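PDB 4ARU: histidine acid phosphatase from Hafnia alvei, which belongs to branch 2 of the histidine phosphatase superfamily, the branch of the histidine acid phosphatases. Local coordinates for residues Y161-D173 / N239-L252. Residues are numbered along the deposited sequence; the frame is centred on the assembly and turned at random.
Sequences YQASLALMSSVLD and NIHTEQQWNSLLKL
Leu249 of helix 243-252 fits as a knob into a hole formed by Ser164, Leu167, Met168 and Val171 of helix 162-172, where the two helices cross at -109° with their axes 8.6 Å apart. Both pack beside helix 213-229 in what is probably the helical part of the histidine acid phosphatase fold, distinct from the part built on the mixed sheet. From Leu249 CB, chi1 of -63° sets CG anti to the carbonyl carbon, 3.8 Å from Leu167 CD2, and there the knob forks. CD1 lies near Val171 CG2, a looser touch, while CD2 enters the hole between Leu167 CG and Met168, whose CE comes to 3.9 Å from Leu249 CD2. Met168 bends at both chi2 and chi3 to bring that methyl over, which its flexible thioether chain readily permits; Met168 and Val171 also touch Phe224 of helix 213-229. Leu167 crosses both Leu249 and Gln245 at about a right angle, with Leu167 CD2 4.0 Å from Gln245 CB.

Where the helices come closest, small residues meet: the CA atoms of Ser164 and Ser248 are 5.3 Å apart. In one of the two conformers modelled for Ser164, its OG lies 2.9 Å from Ser248 OG, a hydrogen bond in which either hydroxyl could donate. A water accepts from both Ser164 N and Lys251 NZ, while Lys251 CG passes Tyr161 CE1. Leu252 lies against Ser164 CB, Tyr161 CB and Leu165 CD2, its CD2 3.7 Å from Tyr161 CB.

At the other end, helix 162-172 closes in a Schellman motif with Asp173 at positive phi, its OD2 bonded to His37. Asparagine suits position 239, since its short amide can reach a helix-terminal carbonyl: Asn239 ND2 donates to Val171 O at 2.9 Å, with the acceptor only 13° out of the amide plane.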
ATOM      1  N   TYR A 161       6.786 -22.541  -0.944  1.00 11.07           N
ATOM      2  CA  TYR A 161       7.094 -21.817   0.292  1.00 10.69           C
ATOM      3  C   TYR A 161       7.252 -22.720   1.501  1.00 10.35           C
ATOM      4  O   TYR A 161       6.867 -22.348   2.619  1.00  9.71           O
ATOM      5  CB  TYR A 161       6.015 -20.751   0.555  1.00 10.45           C
ATOM      6  CG  TYR A 161       5.930 -19.739  -0.529  1.00 11.00           C
ATOM      7  CD1 TYR A 161       6.919 -18.801  -0.709  1.00 11.94           C
ATOM      8  CD2 TYR A 161       4.879 -19.757  -1.411  1.00 11.13           C
ATOM      9  CE1 TYR A 161       6.841 -17.863  -1.744  1.00 11.93           C
ATOM     10  CE2 TYR A 161       4.790 -18.859  -2.460  1.00 11.70           C
ATOM     11  CZ  TYR A 161       5.774 -17.910  -2.627  1.00 11.95           C
ATOM     12  OH  TYR A 161       5.773 -17.019  -3.687  1.00 12.68           O
ATOM     13  N   GLN A 162       7.863 -23.881   1.327  1.00 11.24           N
ATOM     14  CA  GLN A 162       7.968 -24.832   2.405  1.00 12.06           C
ATOM     15  C   GLN A 162       8.709 -24.293   3.621  1.00 11.53           C
ATOM     16  O   GLN A 162       8.212 -24.430   4.744  1.00 11.77           O
ATOM     17  CB  GLN A 162       8.535 -26.136   1.878  1.00 13.83           C
ATOM     18  CG  GLN A 162       7.506 -26.885   1.020  1.00 14.84           C
ATOM     19  CD  GLN A 162       6.178 -27.215   1.783  1.00 15.63           C
ATOM     20  OE1 GLN A 162       5.117 -26.586   1.599  1.00 15.39           O
ATOM     21  NE2 GLN A 162       6.259 -28.224   2.659  1.00 17.02           N
ATOM     22  N   ALA A 163       9.848 -23.651   3.438  1.00 11.10           N
ATOM     23  CA  ALA A 163      10.595 -23.128   4.595  1.00 11.09           C
ATOM     24  C   ALA A 163       9.855 -22.038   5.372  1.00 10.07           C
ATOM     25  O   ALA A 163       9.812 -22.023   6.601  1.00 10.25           O
ATOM     26  CB  ALA A 163      11.952 -22.617   4.142  1.00 11.40           C
ATOM     27  N   SER A 164       9.241 -21.114   4.653  1.00  9.19           N
ATOM     28  CA  SER A 164       8.508 -20.017   5.250  0.50  8.35           C
ATOM     29  C   SER A 164       7.274 -20.518   6.000  1.00  8.22           C
ATOM     30  O   SER A 164       6.967 -20.064   7.118  1.00  7.71           O
ATOM     31  CB  SER A 164       8.116 -19.013   4.176  0.50  7.96           C
ATOM     32  OG  SER A 164       9.261 -18.367   3.645  0.50  8.01           O
ATOM     33  N   LEU A 165       6.583 -21.491   5.401  1.00  8.04           N
ATOM     34  CA  LEU A 165       5.407 -22.058   6.078  1.00  8.15           C
ATOM     35  C   LEU A 165       5.822 -22.827   7.328  1.00  8.49           C
ATOM     36  O   LEU A 165       5.169 -22.786   8.386  1.00  8.59           O
ATOM     37  CB  LEU A 165       4.598 -22.925   5.120  1.00  8.25           C
ATOM     38  CG  LEU A 165       3.848 -22.207   4.006  1.00  7.85           C
ATOM     39  CD1 LEU A 165       3.140 -23.142   3.033  1.00  8.34           C
ATOM     40  CD2 LEU A 165       2.833 -21.257   4.621  1.00  7.58           C
ATOM     41  N   ALA A 166       6.958 -23.512   7.261  1.00  8.84           N
ATOM     42  CA  ALA A 166       7.474 -24.223   8.435  1.00  9.35           C
ATOM     43  C   ALA A 166       7.869 -23.251   9.539  1.00  9.35           C
ATOM     44  O   ALA A 166       7.608 -23.501  10.696  1.00  9.65           O
ATOM     45  CB  ALA A 166       8.645 -25.112   8.069  1.00 10.24           C
ATOM     46  N   LEU A 167       8.440 -22.115   9.141  1.00  9.11           N
ATOM     47  CA  LEU A 167       8.770 -21.089  10.140  1.00  9.07           C
ATOM     48  C   LEU A 167       7.510 -20.520  10.774  1.00  8.56           C
ATOM     49  O   LEU A 167       7.436 -20.349  11.983  1.00  9.16           O
ATOM     50  CB  LEU A 167       9.595 -19.967   9.528  1.00  8.89           C
ATOM     51  CG  LEU A 167       9.933 -18.771  10.419  1.00  8.99           C
ATOM     52  CD1 LEU A 167      10.774 -19.208  11.596  1.00  9.63           C
ATOM     53  CD2 LEU A 167      10.639 -17.714   9.595  1.00  8.84           C
ATOM     54  N   MET A 168       6.508 -20.253   9.962  1.00  8.29           N
ATOM     55  CA  MET A 168       5.238 -19.737  10.507  1.00  8.06           C
ATOM     56  C   MET A 168       4.694 -20.759  11.527  1.00  8.40           C
ATOM     57  O   MET A 168       4.224 -20.396  12.609  1.00  8.11           O
ATOM     58  CB  MET A 168       4.201 -19.490   9.413  1.00  8.01           C
ATOM     59  CG  MET A 168       2.864 -18.969   9.925  1.00  8.20           C
ATOM     60  SD  MET A 168       2.925 -17.448  10.929  1.00  8.60           S
ATOM     61  CE  MET A 168       3.109 -16.201   9.696  1.00  7.84           C
ATOM     62  N   SER A 169       4.682 -22.024  11.149  1.00  8.73           N
ATOM     63  CA  SER A 169       4.251 -23.079  12.083  1.00  9.38           C
ATOM     64  C   SER A 169       4.960 -23.040  13.422  1.00 10.04           C
ATOM     65  O   SER A 169       4.315 -23.093  14.461  1.00 10.17           O
ATOM     66  CB  SER A 169       4.397 -24.448  11.404  1.00  9.89           C
ATOM     67  OG  SER A 169       3.931 -25.497  12.234  1.00 10.70           O
ATOM     68  N   SER A 170       6.285 -22.853  13.387  1.00 10.22           N
ATOM     69  CA  SER A 170       7.075 -22.844  14.603  0.50 11.13           C
ATOM     70  C   SER A 170       6.792 -21.588  15.440  1.00 10.64           C
ATOM     71  O   SER A 170       6.711 -21.691  16.657  1.00 11.33           O
ATOM     72  CB  SER A 170       8.580 -23.024  14.278  0.50 11.94           C
ATOM     73  OG  SER A 170       9.134 -21.897  13.646  0.50 12.30           O
ATOM     74  N   VAL A 171       6.635 -20.443  14.795  1.00  9.87           N
ATOM     75  CA  VAL A 171       6.319 -19.188  15.494  1.00  9.76           C
ATOM     76  C   VAL A 171       4.959 -19.286  16.205  1.00 10.08           C
ATOM     77  O   VAL A 171       4.815 -18.824  17.339  1.00 10.49           O
ATOM     78  CB  VAL A 171       6.321 -18.015  14.491  1.00  9.38           C
ATOM     79  CG1 VAL A 171       5.658 -16.766  15.071  1.00  9.38           C
ATOM     80  CG2 VAL A 171       7.738 -17.743  14.004  1.00  9.42           C
ATOM     81  N   LEU A 172       3.991 -19.909  15.545  1.00  9.85           N
ATOM     82  CA  LEU A 172       2.685 -20.154  16.129  1.00 10.36           C
ATOM     83  C   LEU A 172       2.674 -21.254  17.164  1.00 11.43           C
ATOM     84  O   LEU A 172       1.743 -21.315  17.966  1.00 11.55           O
ATOM     85  CB  LEU A 172       1.685 -20.573  15.012  1.00 10.05           C
ATOM     86  CG  LEU A 172       1.408 -19.492  13.985  1.00  9.50           C
ATOM     87  CD1 LEU A 172       0.627 -20.150  12.882  1.00  9.55           C
ATOM     88  CD2 LEU A 172       0.642 -18.316  14.583  1.00  9.61           C
ATOM     89  N   ASP A 173       3.663 -22.161  17.176  1.00 12.14           N
ATOM     90  CA  ASP A 173       3.489 -23.456  17.868  1.00 13.76           C
ATOM     91  C   ASP A 173       2.247 -24.175  17.398  1.00 13.11           C
ATOM     92  O   ASP A 173       1.499 -24.788  18.165  1.00 12.84           O
ATOM     93  CB  ASP A 173       3.525 -23.281  19.392  1.00 15.94           C
ATOM     94  CG  ASP A 173       4.915 -22.894  19.882  1.00 18.93           C
ATOM     95  OD1 ASP A 173       5.783 -23.776  19.793  1.00 22.49           O
ATOM     96  OD2 ASP A 173       5.177 -21.745  20.345  1.00 22.23           O
ATOM     97  N   ASN A 239       8.734 -15.003  19.477  1.00 12.08           N
ATOM     98  CA  ASN A 239       9.267 -16.038  18.617  1.00 12.45           C
ATOM     99  C   ASN A 239       9.911 -15.580  17.322  1.00 12.50           C
ATOM    100  O   ASN A 239      10.345 -16.445  16.581  1.00 13.18           O
ATOM    101  CB  ASN A 239       8.203 -17.071  18.336  1.00 12.51           C
ATOM    102  CG  ASN A 239       7.796 -17.816  19.569  1.00 13.91           C
ATOM    103  OD1 ASN A 239       8.577 -17.918  20.512  1.00 14.89           O
ATOM    104  ND2 ASN A 239       6.567 -18.334  19.582  1.00 14.09           N
ATOM    105  N   ILE A 240      10.029 -14.274  17.092  1.00 12.19           N
ATOM    106  CA  ILE A 240      10.754 -13.744  15.921  1.00 12.73           C
ATOM    107  C   ILE A 240      12.014 -13.045  16.448  1.00 14.11           C
ATOM    108  O   ILE A 240      11.940 -12.071  17.233  1.00 15.74           O
ATOM    109  CB  ILE A 240       9.892 -12.807  15.058  1.00 11.90           C
ATOM    110  CG1 ILE A 240       8.608 -13.490  14.651  1.00 11.81           C
ATOM    111  CG2 ILE A 240      10.717 -12.385  13.847  1.00 11.85           C
ATOM    112  CD1 ILE A 240       7.643 -12.541  13.989  1.00 11.59           C
ATOM    113  N   HIS A 241      13.164 -13.584  16.067  1.00 15.54           N
ATOM    114  CA  HIS A 241      14.448 -13.185  16.649  1.00 17.18           C
ATOM    115  C   HIS A 241      15.377 -12.500  15.645  1.00 16.74           C
ATOM    116  O   HIS A 241      16.239 -11.701  16.069  1.00 18.38           O
ATOM    117  CB  HIS A 241      15.190 -14.392  17.247  1.00 19.14           C
ATOM    118  CG  HIS A 241      14.480 -15.012  18.405  1.00 21.01           C
ATOM    119  ND1 HIS A 241      13.616 -16.070  18.256  1.00 22.15           N
ATOM    120  CD2 HIS A 241      14.482 -14.706  19.723  1.00 23.15           C
ATOM    121  CE1 HIS A 241      13.108 -16.392  19.431  1.00 22.74           C
ATOM    122  NE2 HIS A 241      13.618 -15.581  20.339  1.00 24.15           N
ATOM    123  N   THR A 242      15.223 -12.789  14.350  1.00 14.84           N
ATOM    124  CA  THR A 242      16.214 -12.353  13.365  1.00 13.95           C
ATOM    125  C   THR A 242      15.601 -11.715  12.131  1.00 12.54           C
ATOM    126  O   THR A 242      14.437 -11.876  11.797  1.00 11.31           O
ATOM    127  CB  THR A 242      17.064 -13.516  12.873  1.00 14.53           C
ATOM    128  OG1 THR A 242      16.263 -14.340  12.041  1.00 13.19           O
ATOM    129  CG2 THR A 242      17.625 -14.343  14.016  1.00 15.92           C
ATOM    130  N   GLU A 243      16.417 -10.922  11.457  1.00 12.71           N
ATOM    131  CA  GLU A 243      16.047 -10.343  10.193  1.00 11.99           C
ATOM    132  C   GLU A 243      15.636 -11.395   9.154  1.00 10.95           C
ATOM    133  O   GLU A 243      14.654 -11.233   8.433  1.00  9.89           O
ATOM    134  CB  GLU A 243      17.244  -9.549   9.687  1.00 13.62           C
ATOM    135  CG  GLU A 243      17.205  -9.080   8.241  1.00 14.75           C
ATOM    136  CD  GLU A 243      18.516  -8.479   7.792  1.00 16.70           C
ATOM    137  OE1 GLU A 243      19.495  -9.211   7.333  1.00 16.45           O
ATOM    138  OE2 GLU A 243      18.607  -7.246   8.041  1.00 18.61           O
ATOM    139  N   GLN A 244      16.396 -12.492   9.113  1.00 11.32           N
ATOM    140  CA  GLN A 244      16.089 -13.590   8.195  1.00 11.15           C
ATOM    141  C   GLN A 244      14.703 -14.132   8.466  1.00 10.09           C
ATOM    142  O   GLN A 244      13.952 -14.427   7.552  1.00  8.94           O
ATOM    143  CB  GLN A 244      17.146 -14.703   8.323  1.00 12.92           C
ATOM    144  CG  GLN A 244      16.949 -15.876   7.328  1.00 13.99           C
ATOM    145  CD  GLN A 244      15.911 -16.921   7.727  1.00 14.52           C
ATOM    146  OE1 GLN A 244      15.683 -17.212   8.904  1.00 15.95           O
ATOM    147  NE2 GLN A 244      15.241 -17.459   6.731  1.00 15.91           N
ATOM    148  N   GLN A 245      14.322 -14.235   9.726  1.00  9.87           N
ATOM    149  CA  GLN A 245      12.968 -14.735  10.049  1.00  9.41           C
ATOM    150  C   GLN A 245      11.912 -13.742   9.628  1.00  8.43           C
ATOM    151  O   GLN A 245      10.936 -14.135   9.044  1.00  7.85           O
ATOM    152  CB  GLN A 245      12.865 -15.033  11.535  1.00 10.31           C
ATOM    153  CG  GLN A 245      13.635 -16.273  11.938  1.00 11.77           C
ATOM    154  CD  GLN A 245      13.721 -16.421  13.445  1.00 13.56           C
ATOM    155  OE1 GLN A 245      13.632 -15.453  14.203  1.00 14.63           O
ATOM    156  NE2 GLN A 245      13.954 -17.638  13.876  1.00 15.57           N
ATOM    157  N   TRP A 246      12.095 -12.457   9.914  1.00  8.34           N
ATOM    158  CA  TRP A 246      11.164 -11.457   9.431  1.00  8.04           C
ATOM    159  C   TRP A 246      11.021 -11.554   7.925  1.00  8.01           C
ATOM    160  O   TRP A 246       9.904 -11.501   7.406  1.00  7.57           O
ATOM    161  CB  TRP A 246      11.627 -10.034   9.773  1.00  8.18           C
ATOM    162  CG  TRP A 246      11.278  -9.567  11.154  1.00  8.60           C
ATOM    163  CD1 TRP A 246      12.131  -9.289  12.136  1.00  9.34           C
ATOM    164  CD2 TRP A 246       9.981  -9.312  11.657  1.00  8.28           C
ATOM    165  NE1 TRP A 246      11.450  -8.890  13.277  1.00  9.45           N
ATOM    166  CE2 TRP A 246      10.114  -8.902  13.005  1.00  8.75           C
ATOM    167  CE3 TRP A 246       8.726  -9.399  11.097  1.00  8.00           C
ATOM    168  CZ2 TRP A 246       9.012  -8.554  13.805  1.00  8.48           C
ATOM    169  CZ3 TRP A 246       7.608  -9.091  11.882  1.00  7.91           C
ATOM    170  CH2 TRP A 246       7.772  -8.685  13.227  1.00  8.18           C
ATOM    171  N   ASN A 247      12.138 -11.671   7.210  1.00  8.37           N
ATOM    172  CA  ASN A 247      12.042 -11.711   5.751  1.00  8.97           C
ATOM    173  C   ASN A 247      11.322 -12.932   5.282  1.00  8.61           C
ATOM    174  O   ASN A 247      10.542 -12.838   4.338  1.00  8.60           O
ATOM    175  CB  ASN A 247      13.433 -11.627   5.093  1.00 10.15           C
ATOM    176  CG  ASN A 247      14.119 -10.276   5.296  1.00 11.49           C
ATOM    177  OD1 ASN A 247      13.476  -9.285   5.623  1.00 13.84           O
ATOM    178  ND2 ASN A 247      15.409 -10.252   5.142  1.00 12.71           N
ATOM    179  N   SER A 248      11.560 -14.063   5.917  1.00  8.84           N
ATOM    180  CA  SER A 248      10.956 -15.314   5.500  1.00  9.16           C
ATOM    181  C   SER A 248       9.453 -15.273   5.739  1.00  8.76           C
ATOM    182  O   SER A 248       8.666 -15.690   4.889  1.00  9.15           O
ATOM    183  CB  SER A 248      11.606 -16.473   6.278  1.00  9.96           C
ATOM    184  OG  SER A 248      10.936 -17.699   5.970  1.00 10.48           O
ATOM    185  N   LEU A 249       9.003 -14.732   6.861  1.00  8.42           N
ATOM    186  CA  LEU A 249       7.562 -14.648   7.102  1.00  8.10           C
ATOM    187  C   LEU A 249       6.872 -13.661   6.156  1.00  7.34           C
ATOM    188  O   LEU A 249       5.792 -13.924   5.583  1.00  6.72           O
ATOM    189  CB  LEU A 249       7.304 -14.223   8.536  1.00  8.35           C
ATOM    190  CG  LEU A 249       7.782 -15.180   9.618  1.00  9.12           C
ATOM    191  CD1 LEU A 249       7.727 -14.552  11.034  1.00 10.07           C
ATOM    192  CD2 LEU A 249       7.004 -16.504   9.541  1.00  9.72           C
ATOM    193  N   LEU A 250       7.492 -12.506   5.937  1.00  7.55           N
ATOM    194  CA  LEU A 250       6.851 -11.501   5.073  1.00  7.76           C
ATOM    195  C   LEU A 250       6.915 -11.905   3.606  1.00  8.02           C
ATOM    196  O   LEU A 250       6.108 -11.421   2.838  1.00  8.64           O
ATOM    197  CB  LEU A 250       7.464 -10.099   5.321  1.00  8.20           C
ATOM    198  CG  LEU A 250       6.730  -9.240   6.393  1.00  8.27           C
ATOM    199  CD1 LEU A 250       5.256  -8.911   6.082  1.00  8.13           C
ATOM    200  CD2 LEU A 250       6.870  -9.880   7.756  1.00  8.60           C
ATOM    201  N   LYS A 251       7.788 -12.838   3.249  1.00  8.61           N
ATOM    202  CA  LYS A 251       7.804 -13.399   1.893  1.00  9.21           C
ATOM    203  C   LYS A 251       6.423 -13.944   1.539  1.00  8.56           C
ATOM    204  O   LYS A 251       5.907 -13.762   0.428  1.00  7.85           O
ATOM    205  CB  LYS A 251       8.849 -14.508   1.808  1.00 11.14           C
ATOM    206  CG  LYS A 251       8.923 -15.129   0.431  1.00 13.62           C
ATOM    207  CD  LYS A 251      10.172 -15.968   0.198  1.00 17.94           C
ATOM    208  CE  LYS A 251      10.393 -16.963   1.277  1.00 20.80           C
ATOM    209  NZ  LYS A 251      11.501 -17.867   0.857  1.00 25.56           N
ATOM    210  N   LEU A 252       5.755 -14.543   2.502  1.00  7.57           N
ATOM    211  CA  LEU A 252       4.424 -15.096   2.276  1.00  7.68           C
ATOM    212  C   LEU A 252       3.412 -13.996   2.032  1.00  7.62           C
ATOM    213  O   LEU A 252       2.533 -14.112   1.188  1.00  8.04           O
ATOM    214  CB  LEU A 252       3.984 -15.935   3.482  1.00  8.01           C
ATOM    215  CG  LEU A 252       4.847 -17.181   3.732  1.00  8.79           C
ATOM    216  CD1 LEU A 252       4.734 -17.672   5.179  1.00  9.11           C
ATOM    217  CD2 LEU A 252       4.450 -18.293   2.789  1.00  9.41           C
TER
HETATM  218  O   HOH W   1       9.834 -20.431   1.702  1.00 14.53           O